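Local structure of precorrin-6Y C5,15-methyltransferase (Decarboxylating) (Geobacter metallireducens, 3E05) at residues D[35-39]-D[110-114]. The protein probably transfers methyl groups from S-adenosyl-L-methionine to precorrin-6Y in adenosylcobalamin biosynthesis, and is represented here by its C-terminal domain. Numbering follows the deposited sequence.
Sequences KLRLQ and DRVFI
This is a buried side-chain-to-backbone contact in which an arginine on a central β-strand grips the turn after helix 26-35. Strand 111-114 lies between parallel strands 43-47 and 137-142, and residues 35-39 cross one face of that sheet on their way to strand 43-47. The closest CA pair, Leu36 and Arg111, is 6.7 Å apart, wider than in paired β-strands, and the Arg111 side chain spans the gap. Lys35 and Leu36 keep helix-like angles; Arg37 then turns left-handed (phi/psi 50/58), and Leu38 and Gln39 are extended. Arg111, in β conformation, points its CB toward the turn and folds through m, m, t with chi4 near -94°, presenting its guanidinium edge to two successive carbonyls. NH2 of Arg111 donates to Arg37 O at 2.9 Å; its NE is shared between Arg37 O at 3.2 Å and, weakly, Leu36 O at 2.8 Å. Arg111 NH1 turns back to donate to Asp110 O at 3.0 Å. Arginine suits this buried place because its several N-H groups satisfy main-chain oxygens while its methylenes tolerate apolar neighbours: Arg111 CG lies 3.9 Å from Leu38 CD2. Two buried leucines supply the apolar packing. Leu36 (m, t) lies along the strand, with CD1 4.2 Å from Phe113 CB and CD2 3.9 Å from Val112 O, and also touches Val139; Leu38 packs against helix 53-61. The 3-2-1-4-5-7-6 strand order is that of the Rossmann-like fold of class I S-adenosylmethionine-dependent methyltransferases, and the contact ties the connection entering its first strand to its fourth.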
loop_
_atom_site.group_PDB
_atom_site.type_symbol
_atom_site.label_atom_id
_atom_site.label_comp_id
_atom_site.label_asym_id
_atom_site.label_seq_id
_atom_site.Cartn_x
_atom_site.Cartn_y
_atom_site.Cartn_z
ATOM N N LYS D 35 -5.629 -18.217 3.673
ATOM C CA LYS D 35 -4.771 -18.406 4.843
ATOM C C LYS D 35 -5.332 -19.482 5.792
ATOM O O LYS D 35 -4.577 -20.162 6.496
ATOM C CB LYS D 35 -4.574 -17.079 5.601
ATOM C CG LYS D 35 -3.735 -15.992 4.845
ATOM C CD LYS D 35 -2.335 -16.466 4.449
ATOM C CE LYS D 35 -1.615 -15.377 3.634
ATOM N NZ LYS D 35 -0.252 -15.774 3.283
ATOM N N LEU D 36 -6.653 -19.644 5.797
ATOM C CA LEU D 36 -7.284 -20.688 6.619
ATOM C C LEU D 36 -7.004 -22.127 6.155
ATOM O O LEU D 36 -7.274 -23.064 6.905
ATOM C CB LEU D 36 -8.784 -20.455 6.742
ATOM C CG LEU D 36 -9.208 -19.405 7.781
ATOM C CD1 LEU D 36 -10.589 -18.867 7.487
ATOM C CD2 LEU D 36 -9.156 -20.021 9.196
ATOM N N ARG D 37 -6.471 -22.289 4.942
ATOM C CA ARG D 37 -6.099 -23.606 4.387
ATOM C C ARG D 37 -7.244 -24.619 4.529
ATOM O O ARG D 37 -7.098 -25.655 5.176
ATOM C CB ARG D 37 -4.829 -24.154 5.052
ATOM C CG ARG D 37 -3.549 -23.440 4.683
ATOM C CD ARG D 37 -2.413 -23.855 5.611
ATOM N NE ARG D 37 -2.311 -25.304 5.760
ATOM C CZ ARG D 37 -1.689 -25.918 6.765
ATOM N NH1 ARG D 37 -1.104 -25.213 7.733
ATOM N NH2 ARG D 37 -1.657 -27.246 6.803
ATOM N N LEU D 38 -8.387 -24.272 3.960
ATOM C CA LEU D 38 -9.606 -25.058 4.086
ATOM C C LEU D 38 -9.596 -26.294 3.190
ATOM O O LEU D 38 -9.057 -26.283 2.090
ATOM C CB LEU D 38 -10.832 -24.191 3.767
ATOM C CG LEU D 38 -11.075 -22.953 4.653
ATOM C CD1 LEU D 38 -12.400 -22.286 4.255
ATOM C CD2 LEU D 38 -11.065 -23.267 6.134
ATOM N N GLN D 39 -10.186 -27.369 3.689
ATOM C CA GLN D 39 -10.495 -28.527 2.867
ATOM C C GLN D 39 -11.846 -29.023 3.352
ATOM O O GLN D 39 -12.257 -28.678 4.452
ATOM C CB GLN D 39 -9.407 -29.605 2.968
ATOM C CG GLN D 39 -8.879 -29.873 4.356
ATOM C CD GLN D 39 -7.631 -30.749 4.352
ATOM O OE1 GLN D 39 -6.513 -30.272 4.141
ATOM N NE2 GLN D 39 -7.820 -32.039 4.597
ATOM N N ASP D 110 -10.850 -27.644 13.671
ATOM C CA ASP D 110 -9.676 -27.754 12.837
ATOM C C ASP D 110 -9.184 -26.347 12.476
ATOM O O ASP D 110 -8.005 -26.149 12.235
ATOM C CB ASP D 110 -10.019 -28.483 11.544
ATOM C CG ASP D 110 -10.390 -29.943 11.780
ATOM O OD1 ASP D 110 -9.486 -30.712 12.131
ATOM O OD2 ASP D 110 -11.570 -30.305 11.596
ATOM N N ARG D 111 -10.117 -25.402 12.407
ATOM C CA ARG D 111 -9.863 -24.074 11.834
ATOM C C ARG D 111 -10.607 -23.062 12.699
ATOM O O ARG D 111 -11.778 -23.258 13.018
ATOM C CB ARG D 111 -10.361 -24.010 10.382
ATOM C CG ARG D 111 -9.680 -24.949 9.402
ATOM C CD ARG D 111 -8.185 -24.696 9.336
ATOM N NE ARG D 111 -7.521 -25.478 8.299
ATOM C CZ ARG D 111 -6.941 -26.662 8.497
ATOM N NH1 ARG D 111 -6.943 -27.233 9.701
ATOM N NH2 ARG D 111 -6.368 -27.290 7.478
ATOM N N VAL D 112 -9.919 -22.007 13.142
ATOM C CA VAL D 112 -10.606 -20.955 13.854
ATOM C C VAL D 112 -10.247 -19.618 13.235
ATOM O O VAL D 112 -9.062 -19.320 13.059
ATOM C CB VAL D 112 -10.272 -20.938 15.360
ATOM C CG1 VAL D 112 -10.933 -19.751 16.022
ATOM C CG2 VAL D 112 -10.750 -22.219 16.039
ATOM N N PHE D 113 -11.273 -18.868 12.865
ATOM C CA PHE D 113 -11.124 -17.478 12.461
ATOM C C PHE D 113 -11.643 -16.612 13.594
ATOM O O PHE D 113 -12.738 -16.831 14.108
ATOM C CB PHE D 113 -11.856 -17.155 11.155
ATOM C CG PHE D 113 -11.789 -15.689 10.785
ATOM C CD1 PHE D 113 -10.550 -15.087 10.513
ATOM C CD2 PHE D 113 -12.943 -14.898 10.761
ATOM C CE1 PHE D 113 -10.469 -13.703 10.180
ATOM C CE2 PHE D 113 -12.868 -13.531 10.423
ATOM C CZ PHE D 113 -11.618 -12.939 10.129
ATOM N N ILE D 114 -10.823 -15.659 14.025
ATOM C CA ILE D 114 -11.237 -14.700 15.025
ATOM C C ILE D 114 -11.418 -13.328 14.363
ATOM O O ILE D 114 -10.432 -12.635 14.051
ATOM C CB ILE D 114 -10.214 -14.642 16.192
ATOM C CG1 ILE D 114 -10.032 -16.041 16.809
ATOM C CG2 ILE D 114 -10.632 -13.619 17.229
ATOM C CD1 ILE D 114 -8.767 -16.211 17.618
#